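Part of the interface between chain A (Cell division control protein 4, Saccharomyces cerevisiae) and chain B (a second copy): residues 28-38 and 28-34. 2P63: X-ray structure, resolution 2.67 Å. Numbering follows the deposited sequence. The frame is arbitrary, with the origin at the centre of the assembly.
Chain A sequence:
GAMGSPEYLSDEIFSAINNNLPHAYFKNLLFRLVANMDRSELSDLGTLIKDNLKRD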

# COMPACT_ATOMS: atom_id res chain seq x y z
N ASN A 28 -6.79 1.87 3.37
CA ASN A 28 -6.83 2.93 2.37
C ASN A 28 -6.79 4.29 3.06
O ASN A 28 -6.35 5.29 2.50
CB ASN A 28 -8.07 2.78 1.50
CG ASN A 28 -7.87 1.68 0.47
OD1 ASN A 28 -7.64 1.97 -0.70
ND2 ASN A 28 -7.96 0.44 0.92
N LEU A 29 -7.27 4.29 4.30
CA LEU A 29 -7.23 5.43 5.19
C LEU A 29 -5.82 5.66 5.73
O LEU A 29 -5.21 6.71 5.50
CB LEU A 29 -8.18 5.22 6.37
CG LEU A 29 -8.07 6.31 7.46
CD1 LEU A 29 -8.47 7.66 6.88
CD2 LEU A 29 -8.92 5.95 8.66
N LEU A 30 -5.29 4.68 6.45
CA LEU A 30 -3.95 4.86 7.01
C LEU A 30 -2.92 5.16 5.93
O LEU A 30 -2.10 6.06 6.10
CB LEU A 30 -3.52 3.64 7.83
CG LEU A 30 -3.26 3.92 9.32
CD1 LEU A 30 -1.78 4.17 9.58
CD2 LEU A 30 -4.09 5.11 9.80
N PHE A 31 -2.97 4.42 4.83
CA PHE A 31 -2.02 4.68 3.76
C PHE A 31 -2.11 6.13 3.28
O PHE A 31 -1.10 6.82 3.20
CB PHE A 31 -2.22 3.75 2.55
CG PHE A 31 -1.17 4.07 1.50
CD1 PHE A 31 0.15 3.70 1.71
CD2 PHE A 31 -1.50 4.75 0.34
CE1 PHE A 31 1.11 3.99 0.77
CE2 PHE A 31 -0.54 5.05 -0.60
CZ PHE A 31 0.77 4.67 -0.39
N ARG A 32 -3.32 6.56 2.96
CA ARG A 32 -3.57 7.94 2.55
C ARG A 32 -3.31 8.92 3.69
O ARG A 32 -3.00 10.08 3.47
CB ARG A 32 -5.01 8.07 2.05
CG ARG A 32 -5.10 8.27 0.54
CD ARG A 32 -6.47 7.87 0.02
NE ARG A 32 -6.64 6.42 0.03
CZ ARG A 32 -7.29 5.77 -0.93
NH1 ARG A 32 -7.82 6.48 -1.92
NH2 ARG A 32 -7.42 4.46 -0.90
N LEU A 33 -3.45 8.46 4.93
CA LEU A 33 -3.14 9.32 6.07
C LEU A 33 -1.63 9.45 6.25
O LEU A 33 -1.06 10.54 6.19
CB LEU A 33 -3.77 8.77 7.35
CG LEU A 33 -5.29 8.89 7.45
CD1 LEU A 33 -5.80 8.30 8.76
CD2 LEU A 33 -5.71 10.35 7.30
N VAL A 34 -0.97 8.32 6.45
CA VAL A 34 0.48 8.30 6.56
C VAL A 34 1.17 8.92 5.36
O VAL A 34 2.29 9.42 5.46
CB VAL A 34 0.99 6.85 6.73
CG1 VAL A 34 2.47 6.85 7.06
CG2 VAL A 34 0.18 6.16 7.82
N ALA A 35 0.50 8.91 4.20
CA ALA A 35 1.07 9.47 2.98
C ALA A 35 0.99 10.99 2.96
O ALA A 35 1.79 11.65 2.29
CB ALA A 35 0.35 8.89 1.77
N ASN A 36 0.03 11.54 3.70
CA ASN A 36 -0.24 12.96 3.81
C ASN A 36 0.51 13.61 4.96
O ASN A 36 0.44 14.83 5.14
CB ASN A 36 -1.74 13.18 4.00
CG ASN A 36 -2.41 13.62 2.71
OD1 ASN A 36 -1.98 14.59 2.09
ND2 ASN A 36 -3.46 12.91 2.31
N MSE A 37 1.24 12.81 5.73
CA MSE A 37 1.98 13.34 6.87
C MSE A 37 3.30 13.97 6.47
O MSE A 37 3.87 13.66 5.43
CB MSE A 37 2.27 12.20 7.86
CG MSE A 37 1.01 11.89 8.67
SE MSE A 37 1.28 10.35 9.82
CE MSE A 37 -0.50 9.71 9.37
N ASP A 38 3.80 14.87 7.34
CA ASP A 38 5.14 15.42 7.13
C ASP A 38 6.06 14.83 8.19
O ASP A 38 5.67 13.89 8.89
CB ASP A 38 5.15 16.93 7.12
CG ASP A 38 5.29 17.69 8.41
OD1 ASP A 38 4.52 18.66 8.60
OD2 ASP A 38 6.16 17.41 9.26
N ASN B 28 -9.49 12.75 16.31
CA ASN B 28 -8.63 11.78 16.99
C ASN B 28 -8.81 10.39 16.37
O ASN B 28 -8.83 9.40 17.11
CB ASN B 28 -8.93 11.74 18.48
CG ASN B 28 -8.12 12.76 19.27
OD1 ASN B 28 -7.73 13.80 18.73
ND2 ASN B 28 -7.88 12.45 20.54
N LEU B 29 -8.94 10.34 15.05
CA LEU B 29 -9.12 9.10 14.31
C LEU B 29 -7.83 8.29 14.30
O LEU B 29 -7.87 7.11 14.68
CB LEU B 29 -9.57 9.37 12.88
CG LEU B 29 -10.52 8.39 12.20
CD1 LEU B 29 -10.18 8.29 10.71
CD2 LEU B 29 -10.50 7.01 12.84
N LEU B 30 -6.74 8.93 13.89
CA LEU B 30 -5.44 8.28 13.82
C LEU B 30 -5.15 7.55 15.13
O LEU B 30 -4.71 6.41 15.16
CB LEU B 30 -4.33 9.29 13.52
CG LEU B 30 -3.23 8.82 12.57
CD1 LEU B 30 -3.50 7.39 12.10
CD2 LEU B 30 -3.12 9.76 11.38
N PHE B 31 -5.44 8.28 16.20
CA PHE B 31 -5.31 7.80 17.57
C PHE B 31 -6.00 6.46 17.73
O PHE B 31 -5.37 5.46 18.08
CB PHE B 31 -5.91 8.85 18.52
CG PHE B 31 -5.67 8.61 19.98
CD1 PHE B 31 -6.51 7.79 20.71
CD2 PHE B 31 -4.59 9.20 20.63
CE1 PHE B 31 -6.29 7.56 22.05
CE2 PHE B 31 -4.37 8.98 21.97
CZ PHE B 31 -5.22 8.16 22.69
N ARG B 32 -7.31 6.45 17.48
CA ARG B 32 -8.15 5.28 17.69
C ARG B 32 -7.63 4.05 16.96
O ARG B 32 -7.31 3.05 17.61
CB ARG B 32 -9.59 5.58 17.26
CG ARG B 32 -10.26 6.71 18.03
CD ARG B 32 -11.57 6.24 18.64
NE ARG B 32 -12.70 7.09 18.26
CZ ARG B 32 -13.83 7.21 18.94
NH1 ARG B 32 -14.02 6.54 20.07
NH2 ARG B 32 -14.78 8.01 18.48
N LEU B 33 -7.57 4.12 15.64
CA LEU B 33 -7.12 2.98 14.84
C LEU B 33 -5.77 2.48 15.34
O LEU B 33 -5.60 1.29 15.57
CB LEU B 33 -7.01 3.34 13.36
CG LEU B 33 -7.91 4.46 12.83
CD1 LEU B 33 -7.29 5.09 11.59
CD2 LEU B 33 -9.31 3.95 12.53
N VAL B 34 -4.84 3.41 15.54
CA VAL B 34 -3.57 3.01 16.15
C VAL B 34 -3.83 2.32 17.48
O VAL B 34 -3.13 1.37 17.85
CB VAL B 34 -2.62 4.19 16.38
CG1 VAL B 34 -1.35 3.70 17.07
CG2 VAL B 34 -2.29 4.89 15.07

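This is a small, wholly apolar contact in which leucines from helical stretches of two copies of one protein, joined by a selenomethionine, pack side chain against side chain without a hydrogen bond between the stretches. The helices run closer to antiparallel than parallel, with 128° between their N-to-C directions, and their axes come no nearer than 11.6 Å. That spacing is wide enough for leucine side chains from both helices to fill the gap, and the two stretches together bury 269 Å².

Leu A30 and Leu B30 mark the register, their CA atoms lying 7.8 Å apart. In both, the CA-to-CB bond points sideways, yet the end of the side chain comes nearer the partner, and CD2 of Leu A30 lies 3.3 Å from CD1 of Leu B30. Leu B30 gives up the most area, 72 Å², because it also meets two further residues of chain A: its CD2 is 4.0 Å from CD1 of Leu A33 and 3.3 Å from CE of Met A37, the selenomethionine, which lies in the loop beyond the helix.

Leu A29 and Leu B29, whose CA-to-CB bonds both point toward the other stretch, make a second like-with-like pair, with CD2 of Leu A29 3.4 Å from CD1 of Leu B29. Leu B33 ties the two pairs together, its CD1 being 3.5 Å from CD2 of Leu A29 and 3.7 Å from CD2 of Leu A30. Several of these carbon–carbon distances are short for van der Waals contact, and both residues 30 have chi1 and chi2 between wells, so fine detail at 2.67 Å deserves caution.

The polar side chains stay out of reach. Arg A32 instead turns back along its own helix, where its NE donates a hydrogen bond to O of Asn A28 at 2.7 Å.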